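IWS1 (PDB 2XPP) probably acts as a nuclear transcription factor in regulating RNA polymerase II transcription, possibly in both TBP recruitment and later steps. Local coordinates at residues Glu39-Ile44 against Asn80-Lys85; Asp64-Trp69 against Asp89-Met94. All blocks are in the same frame, centred on the assembly; numbering follows the deposited sequence.

Contact 1 of 2, residues Glu39-Ile44 against Asn80-Lys85; sequences ENVEEI and NIKIRK
The carboxylate of E42 is met by the end of K82: CE comes in obliquely from above the carboxylate plane, beside the rim between OE2 and CG, 3.3 Å from OE2, and NZ stands higher above the same plane. The two side chains cross at about a right angle, and the methylene CG of E42 also packs on CE at 3.6 Å. A second flat group, the guanidinium of R84, takes no part in the contact with E39-I44; I81 CG1 lies over one of its faces, offset toward the rim, while E119 and the carbonyl of P79 bind its nitrogens. The amide of N80 caps helix 81-92, its OD1 taking K82 N at 2.8 Å in the carbonyl plane on a lone pair.

K82 runs out nearly straight and bends only at its last torsion (chi4 -100°), which brings NZ over V41 CG1, 3.5 Å away. That methyl stands between the backbone N and carbonyl carbon of V41 and also meets I83 CG1 at 4.3 Å, on the buried side of two helix segments inclined by 20°. One water accepts from E42 N, where helix 36-48 is kinked, and weakly from K82 NZ. With E42 OE2 and K82 NZ 4.1 Å apart, their attraction is presumably long-range rather than a salt bridge: each charged end meets carbon instead, with a weak water link beside them on the side open to solvent.

Contact 2 of 2, residues Asp64-Trp69 against Asp89-Met94; sequences DEIKGW and DVLKTM
The two backbones keep their distance, the nearest CA atoms being those of I66 and L91 at 8.4 Å, and side chains fill the gap between them. I66 does the work for D64-W69, its CB directed toward the other segment and both of its branches in use. Its CG2 methyl, anti to the backbone N, lies against the fork of L91, 3.9 Å from CD2 and about 4.0 Å from both CG and CD1. The longer branch carries CD1 past that fork, within 4.1 Å of L91 CD2, so I66 and L91 run alongside each other, pointing opposite ways. The same CD1 then meets M94 CE tip to tip at 4.1 Å, the methionine having come out extended beyond CG to arrive there. V90 CG1 stands beside the methionine methyl, looser at 4.3 Å from I66 CD1.

This is core packing of the all-helical TFIIS N-terminal domain, joining the short helix 62-70 to the C-terminal part of helix 81-92. Further helices complete the surroundings: V90 also rests on S45 and L48 of helix 36-48, and L91 on V110 of helix 106-115.

The turn just before M94 is held by bonds to V90 O and L91 O. T93 N and T93 OG1 both donate to V90 O, the hydroxyl at 2.7 Å in the carbonyl plane on a lone pair, and M94 N bonds L91 O. Two bonds thus grip one carbonyl oxygen, and the backbone of M94 is already extended (psi 142°) as the side chain brings its CE methyl to I66 CD1.

Contact 1 and contact 2 have centres about 11 Å apart and share helix 81-92: contact 1 uses its N-terminal end, contact 2 its C-terminal part. Their segments alternate along the chain, 39-44, 64-69, 80-85, 89-94, so helix 81-92 is tied back to helix 36-48 at one end and to helix 62-70 at the other. W69 bridges the two, its ring packing on I44 (CH2 to CD1 3.8 Å) and on V41, while its carbonyl oxygen meets I83 CG2. Contact 2 is fully buried near the centre of the chain and contact 1 reaches the surface, so together they run from the core of this helical domain to its solvent edge.

Contact 1 of 2, residues Glu39-Ile44 against Asn80-Lys85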
loop_
_atom_site.group_PDB
_atom_site.type_symbol
_atom_site.label_atom_id
_atom_site.label_comp_id
_atom_site.label_asym_id
_atom_site.label_seq_id
_atom_site.Cartn_x
_atom_site.Cartn_y
_atom_site.Cartn_z
ATOM N N GLU A 39 -6.864 7.072 13.629
ATOM C CA GLU A 39 -8.138 7.751 13.896
ATOM C C GLU A 39 -9.004 7.844 12.622
ATOM O O GLU A 39 -10.223 8.075 12.697
ATOM C CB GLU A 39 -7.919 9.137 14.522
ATOM C CG GLU A 39 -7.377 9.039 15.964
ATOM C CD GLU A 39 -6.838 10.363 16.539
ATOM O OE1 GLU A 39 -6.757 11.357 15.789
ATOM O OE2 GLU A 39 -6.494 10.402 17.761
ATOM N N ASN A 40 -8.375 7.660 11.463
ATOM C CA ASN A 40 -9.066 7.894 10.190
ATOM C C ASN A 40 -9.174 6.660 9.308
ATOM O O ASN A 40 -9.880 6.690 8.293
ATOM C CB ASN A 40 -8.362 9.012 9.418
ATOM C CG ASN A 40 -8.599 10.364 10.030
ATOM O OD1 ASN A 40 -9.653 10.975 9.816
ATOM N ND2 ASN A 40 -7.661 10.836 10.837
ATOM N N VAL A 41 -8.442 5.604 9.643
ATOM C CA VAL A 41 -8.343 4.454 8.745
ATOM C C VAL A 41 -9.709 3.812 8.441
ATOM O O VAL A 41 -9.924 3.376 7.291
ATOM C CB VAL A 41 -7.309 3.365 9.193
ATOM C CG1 VAL A 41 -7.696 2.661 10.500
ATOM C CG2 VAL A 41 -7.074 2.361 8.074
ATOM N N GLU A 42 -10.585 3.717 9.436
ATOM C CA GLU A 42 -11.885 3.032 9.208
ATOM C C GLU A 42 -12.723 3.813 8.203
ATOM O O GLU A 42 -13.220 3.241 7.215
ATOM C CB GLU A 42 -12.628 2.798 10.515
ATOM C CG GLU A 42 -12.038 1.621 11.301
ATOM C CD GLU A 42 -12.818 1.259 12.609
ATOM O OE1 GLU A 42 -13.699 2.045 13.076
ATOM O OE2 GLU A 42 -12.539 0.168 13.179
ATOM N N GLU A 43 -12.786 5.115 8.394
ATOM C CA GLU A 43 -13.526 5.978 7.469
ATOM C C GLU A 43 -12.943 5.998 6.074
ATOM O O GLU A 43 -13.673 5.812 5.085
ATOM C CB GLU A 43 -13.567 7.415 7.969
ATOM C CG GLU A 43 -14.452 8.295 7.101
ATOM C CD GLU A 43 -14.320 9.781 7.403
ATOM O OE1 GLU A 43 -13.897 10.155 8.529
ATOM O OE2 GLU A 43 -14.668 10.570 6.499
ATOM N N ILE A 44 -11.634 6.246 5.990
ATOM C CA ILE A 44 -10.973 6.323 4.693
ATOM C C ILE A 44 -11.037 4.973 3.960
ATOM O O ILE A 44 -11.255 4.933 2.743
ATOM C CB ILE A 44 -9.544 6.878 4.830
ATOM C CG1 ILE A 44 -9.628 8.378 5.175
ATOM C CG2 ILE A 44 -8.701 6.627 3.520
ATOM C CD1 ILE A 44 -8.317 9.026 5.479
ATOM N N ASN A 80 0.338 0.810 13.242
ATOM C CA ASN A 80 -0.535 -0.039 14.038
ATOM C C ASN A 80 -1.155 -1.146 13.182
ATOM O O ASN A 80 -1.519 -0.903 12.015
ATOM C CB ASN A 80 -1.655 0.826 14.638
ATOM C CG ASN A 80 -2.476 0.103 15.601
ATOM O OD1 ASN A 80 -3.200 -0.847 15.261
ATOM N ND2 ASN A 80 -2.399 0.534 16.890
ATOM N N ILE A 81 -1.200 -2.353 13.743
ATOM C CA ILE A 81 -1.632 -3.541 12.960
ATOM C C ILE A 81 -3.067 -3.331 12.394
ATOM O O ILE A 81 -3.461 -3.956 11.372
ATOM C CB ILE A 81 -1.508 -4.849 13.817
ATOM C CG1 ILE A 81 -1.506 -6.087 12.877
ATOM C CG2 ILE A 81 -2.587 -4.916 14.885
ATOM C CD1 ILE A 81 -1.302 -7.375 13.562
ATOM N N LYS A 82 -3.861 -2.477 13.040
ATOM C CA LYS A 82 -5.233 -2.256 12.503
ATOM C C LYS A 82 -5.161 -1.596 11.123
ATOM O O LYS A 82 -5.945 -1.929 10.205
ATOM C CB LYS A 82 -6.066 -1.444 13.476
ATOM C CG LYS A 82 -7.382 -0.941 12.866
ATOM C CD LYS A 82 -8.291 -0.438 13.963
ATOM C CE LYS A 82 -9.303 0.580 13.459
ATOM N NZ LYS A 82 -8.874 2.011 13.781
ATOM N N ILE A 83 -4.203 -0.677 10.944
ATOM C CA ILE A 83 -3.926 -0.079 9.654
ATOM C C ILE A 83 -3.407 -1.078 8.615
ATOM O O ILE A 83 -3.895 -1.119 7.457
ATOM C CB ILE A 83 -2.915 1.089 9.782
ATOM C CG1 ILE A 83 -3.456 2.100 10.811
ATOM C CG2 ILE A 83 -2.581 1.655 8.375
ATOM C CD1 ILE A 83 -2.327 2.902 11.466
ATOM N N ARG A 84 -2.462 -1.903 9.046
ATOM C CA ARG A 84 -1.868 -2.938 8.193
ATOM C C ARG A 84 -2.973 -3.859 7.675
ATOM O O ARG A 84 -3.055 -4.129 6.460
ATOM C CB ARG A 84 -0.814 -3.723 8.964
ATOM C CG ARG A 84 0.289 -2.756 9.441
ATOM C CD ARG A 84 1.607 -3.419 9.781
ATOM N NE ARG A 84 1.593 -4.636 10.603
ATOM C CZ ARG A 84 1.829 -4.658 11.926
ATOM N NH1 ARG A 84 1.979 -3.523 12.591
ATOM N NH2 ARG A 84 1.880 -5.808 12.599
ATOM N N LYS A 85 -3.807 -4.335 8.579
ATOM C CA LYS A 85 -4.875 -5.282 8.185
ATOM C C LYS A 85 -5.873 -4.625 7.253
ATOM O O LYS A 85 -6.222 -5.193 6.190
ATOM C CB LYS A 85 -5.596 -5.802 9.413
ATOM C CG LYS A 85 -4.736 -6.787 10.112
ATOM C CD LYS A 85 -5.493 -7.318 11.296
ATOM C CE LYS A 85 -4.696 -8.443 11.863
ATOM N NZ LYS A 85 -5.438 -9.039 13.005
HETATM O O HOH W 1 -10.406 4.648 12.289
#

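Contact 2 of 2, residues Asp64-Trp69 against Asp89-Met94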
loop_
_atom_site.group_PDB
_atom_site.type_symbol
_atom_site.label_atom_id
_atom_site.label_comp_id
_atom_site.label_asym_id
_atom_site.label_seq_id
_atom_site.Cartn_x
_atom_site.Cartn_y
_atom_site.Cartn_z
ATOM N N ASP A 64 -0.107 5.117 -4.368
ATOM C CA ASP A 64 1.036 5.819 -3.735
ATOM C C ASP A 64 0.736 6.120 -2.269
ATOM O O ASP A 64 1.623 5.928 -1.403
ATOM C CB ASP A 64 1.331 7.161 -4.441
ATOM C CG ASP A 64 1.831 7.006 -5.873
ATOM O OD1 ASP A 64 1.983 5.882 -6.402
ATOM O OD2 ASP A 64 2.068 8.064 -6.488
ATOM N N GLU A 65 -0.480 6.599 -1.970
ATOM C CA GLU A 65 -0.852 6.972 -0.581
ATOM C C GLU A 65 -1.074 5.711 0.250
ATOM O O GLU A 65 -0.681 5.656 1.424
ATOM C CB GLU A 65 -2.130 7.833 -0.536
ATOM C CG GLU A 65 -1.802 9.297 -0.909
ATOM C CD GLU A 65 -1.321 9.446 -2.341
ATOM O OE1 GLU A 65 -1.896 8.824 -3.279
ATOM O OE2 GLU A 65 -0.352 10.198 -2.555
ATOM N N ILE A 66 -1.687 4.688 -0.364
ATOM C CA ILE A 66 -1.876 3.419 0.363
ATOM C C ILE A 66 -0.499 2.837 0.760
ATOM O O ILE A 66 -0.287 2.454 1.933
ATOM C CB ILE A 66 -2.719 2.421 -0.409
ATOM C CG1 ILE A 66 -4.167 2.957 -0.473
ATOM C CG2 ILE A 66 -2.720 1.055 0.335
ATOM C CD1 ILE A 66 -5.044 2.134 -1.518
ATOM N N LYS A 67 0.422 2.797 -0.206
ATOM C CA LYS A 67 1.818 2.396 0.042
ATOM C C LYS A 67 2.431 3.202 1.200
ATOM O O LYS A 67 3.012 2.628 2.113
ATOM C CB LYS A 67 2.651 2.639 -1.196
ATOM C CG LYS A 67 4.164 2.322 -1.029
ATOM C CD LYS A 67 4.892 2.651 -2.325
ATOM C CE LYS A 67 6.316 2.209 -2.252
ATOM N NZ LYS A 67 7.027 2.834 -3.437
ATOM N N GLY A 68 2.324 4.525 1.121
ATOM C CA GLY A 68 2.846 5.403 2.204
ATOM C C GLY A 68 2.318 5.056 3.576
ATOM O O GLY A 68 3.079 5.047 4.577
ATOM N N TRP A 69 1.020 4.860 3.668
ATOM C CA TRP A 69 0.395 4.475 4.952
ATOM C C TRP A 69 0.886 3.114 5.478
ATOM O O TRP A 69 0.881 2.875 6.713
ATOM C CB TRP A 69 -1.122 4.453 4.823
ATOM C CG TRP A 69 -1.826 5.810 4.916
ATOM C CD1 TRP A 69 -1.511 6.987 4.285
ATOM C CD2 TRP A 69 -3.020 6.067 5.668
ATOM N NE1 TRP A 69 -2.428 7.968 4.632
ATOM C CE2 TRP A 69 -3.363 7.419 5.469
ATOM C CE3 TRP A 69 -3.811 5.278 6.525
ATOM C CZ2 TRP A 69 -4.497 8.007 6.080
ATOM C CZ3 TRP A 69 -4.917 5.852 7.133
ATOM C CH2 TRP A 69 -5.237 7.212 6.908
ATOM N N ASP A 89 -6.725 -5.396 3.254
ATOM C CA ASP A 89 -8.110 -5.766 2.862
ATOM C C ASP A 89 -8.600 -4.895 1.693
ATOM O O ASP A 89 -9.235 -5.430 0.739
ATOM C CB ASP A 89 -9.043 -5.603 4.075
ATOM C CG ASP A 89 -10.500 -5.931 3.774
ATOM O OD1 ASP A 89 -10.787 -6.959 3.100
ATOM O OD2 ASP A 89 -11.367 -5.161 4.273
ATOM N N VAL A 90 -8.400 -3.582 1.799
ATOM C CA VAL A 90 -8.700 -2.639 0.700
ATOM C C VAL A 90 -8.042 -3.063 -0.646
ATOM O O VAL A 90 -8.734 -3.198 -1.665
ATOM C CB VAL A 90 -8.311 -1.189 1.052
ATOM C CG1 VAL A 90 -8.328 -0.256 -0.199
ATOM C CG2 VAL A 90 -9.284 -0.634 2.111
ATOM N N LEU A 91 -6.725 -3.261 -0.608
ATOM C CA LEU A 91 -5.953 -3.632 -1.809
ATOM C C LEU A 91 -6.503 -4.902 -2.476
ATOM O O LEU A 91 -6.540 -4.985 -3.704
ATOM C CB LEU A 91 -4.489 -3.820 -1.414
ATOM C CG LEU A 91 -3.761 -2.517 -1.101
ATOM C CD1 LEU A 91 -2.464 -2.840 -0.503
ATOM C CD2 LEU A 91 -3.551 -1.638 -2.354
ATOM N N LYS A 92 -6.968 -5.853 -1.670
ATOM C CA LYS A 92 -7.450 -7.137 -2.178
ATOM C C LYS A 92 -8.682 -6.933 -3.061
ATOM O O LYS A 92 -8.955 -7.738 -4.000
ATOM C CB LYS A 92 -7.828 -8.073 -1.010
ATOM C CG LYS A 92 -8.282 -9.401 -1.436
ATOM C CD LYS A 92 -8.371 -10.272 -0.197
ATOM C CE LYS A 92 -9.588 -11.148 -0.210
ATOM N NZ LYS A 92 -9.581 -11.961 1.047
ATOM N N THR A 93 -9.425 -5.864 -2.772
ATOM C CA THR A 93 -10.696 -5.596 -3.450
ATOM C C THR A 93 -10.535 -4.818 -4.755
ATOM O O THR A 93 -11.515 -4.675 -5.494
ATOM C CB THR A 93 -11.729 -4.811 -2.578
ATOM O OG1 THR A 93 -11.341 -3.443 -2.438
ATOM C CG2 THR A 93 -11.944 -5.457 -1.186
ATOM N N MET A 94 -9.346 -4.296 -5.009
ATOM C CA MET A 94 -9.124 -3.403 -6.162
ATOM C C MET A 94 -8.662 -4.126 -7.424
ATOM O O MET A 94 -7.874 -5.093 -7.343
ATOM C CB MET A 94 -8.091 -2.333 -5.765
ATOM C CG MET A 94 -8.686 -1.356 -4.807
ATOM S SD MET A 94 -7.392 -0.257 -4.222
ATOM C CE MET A 94 -8.365 1.159 -3.769
#